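Heat shock protein-related protein (Deinococcus radiodurans, PDB 4FEI) is a small heat shock protein of the HSP20 family that probably acts as a chaperone in the stress response, holding unfolding proteins back from aggregation. Local coordinates at the interface of chains A and B. Residues are numbered along the deposited sequence; one frame, centred on the assembly and turned at random. Chains: chain A/B, Heat shock protein-related protein.

The interface of chains A and B. Residues chain A 25-26, 47, 58; chain B 10, 21, 23, 86.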
# COMPACT_ATOMS: atom_id res chain seq x y z
N PRO A 25 -0.05 1.77 2.80
CA PRO A 25 1.35 2.18 2.59
C PRO A 25 1.54 3.68 2.83
O PRO A 25 0.67 4.46 2.47
CB PRO A 25 1.61 1.83 1.10
CG PRO A 25 0.31 1.90 0.48
CD PRO A 25 -0.71 1.43 1.53
N GLY A 26 2.66 4.05 3.47
CA GLY A 26 3.04 5.46 3.66
C GLY A 26 2.27 6.17 4.79
O GLY A 26 2.42 7.39 4.97
N ARG A 47 -2.32 9.74 5.64
CA ARG A 47 -1.01 9.90 5.05
C ARG A 47 -0.89 11.27 4.37
O ARG A 47 -1.86 11.76 3.80
CB ARG A 47 -0.62 8.72 4.12
CG ARG A 47 -1.17 8.76 2.72
CD ARG A 47 -0.45 7.68 1.90
NE ARG A 47 -1.03 7.40 0.59
CZ ARG A 47 -0.58 6.46 -0.24
NH1 ARG A 47 0.50 5.74 0.08
NH2 ARG A 47 -1.15 6.26 -1.43
N ARG A 58 -2.06 8.10 -6.84
CA ARG A 58 -2.08 7.63 -5.47
C ARG A 58 -3.00 8.47 -4.61
O ARG A 58 -2.99 9.70 -4.71
CB ARG A 58 -0.67 7.69 -4.89
CG ARG A 58 0.39 6.77 -5.59
CD ARG A 58 1.56 6.51 -4.67
NE ARG A 58 1.95 7.77 -4.03
CZ ARG A 58 2.55 7.88 -2.85
NH1 ARG A 58 2.84 9.09 -2.39
NH2 ARG A 58 2.85 6.79 -2.13
N ASP B 10 2.85 7.88 -8.47
CA ASP B 10 2.99 9.33 -8.52
C ASP B 10 4.35 9.68 -9.12
O ASP B 10 5.33 8.99 -8.91
CB ASP B 10 2.97 9.92 -7.09
CG ASP B 10 1.56 10.04 -6.51
OD1 ASP B 10 0.58 9.83 -7.26
OD2 ASP B 10 1.46 10.35 -5.31
N LEU B 21 6.95 7.50 -7.00
CA LEU B 21 6.48 6.83 -5.79
C LEU B 21 5.43 5.80 -6.19
O LEU B 21 4.45 6.11 -6.89
CB LEU B 21 5.89 7.81 -4.79
CG LEU B 21 6.84 8.84 -4.17
CD1 LEU B 21 6.77 10.14 -4.89
CD2 LEU B 21 6.38 9.08 -2.71
N ASP B 23 2.93 2.66 -4.75
CA ASP B 23 2.33 2.03 -3.57
C ASP B 23 2.39 0.50 -3.73
O ASP B 23 1.59 -0.09 -4.49
CB ASP B 23 0.86 2.45 -3.37
CG ASP B 23 0.72 3.83 -2.81
OD1 ASP B 23 -0.38 4.43 -2.99
OD2 ASP B 23 1.67 4.33 -2.18
N VAL B 86 6.02 1.66 0.37
CA VAL B 86 6.17 2.63 -0.73
C VAL B 86 7.54 2.49 -1.39
O VAL B 86 8.59 2.60 -0.72
CB VAL B 86 5.96 4.08 -0.20
CG1 VAL B 86 6.28 5.17 -1.26
CG2 VAL B 86 4.53 4.25 0.43
O HOH W 1 -1.03 11.26 -5.05
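A:Arg47 and A:Arg58 close on B:Asp23, reaching its carboxylate oxygen OD2 from opposite faces, in a charged patch where two alpha-crystallin domains of this small heat shock protein meet. The patch is part of a two-fold symmetric interface, and has a twin with the chains exchanged; this pair is likely to be the dimer that is the usual building block of the family.

Salt bridges dominate. A:Arg47 grips B:Asp23 end-on: NH2 points almost straight at OD1 on its syn side (2.5 Å), while NH1 reaches OD2 (2.9 Å) from above the carboxylate plane. The two planes are 34° apart, a twisted rather than flat pairing. An extended chain from CG to NE carries this guanidinium out from strand 40-47. Its NH1 also makes a bent bond to the carbonyl O of A:Pro25, well off both the carbonyl and guanidinium planes, that links the arginine back to its own chain.

A:Arg58 bridges two acids. Bent at chi3 (-44°), it sends NH2 to B:Asp23 OD2 (2.7 Å), so that oxygen accepts from both arginines. Its NE, with B:Asp10 OD2 lying in the guanidinium plane, meets that oxygen from above the carboxylate (2.9 Å), the two planes standing nearly perpendicular at 87°. With a leucine in place of A:Arg58, B:Asp10 would probably lose its charged mate and B:Asp23 would be held by A:Arg47 without the second grip.

Backbone and water bonds fix B:Asp10 further. The amide N of A:Arg58 donates to B:Asp10 OD1 (3.2 Å), and water 1 links B:Asp10 OD2 to the carbonyl O of A:Arg58.

Apolar contacts frame the charges. B:Leu21 CB sits over the centre of one face of the A:Arg58 guanidinium, 3.9 Å from CZ, and CD2 lies near NH1. On the other flank the A:Pro25 ring carbon CG rests against the B:Asp23 carboxylate carbon CG (3.8 Å), and B:Val86 turns its CG2 methyl to A:Gly26 and A:Pro25 CB.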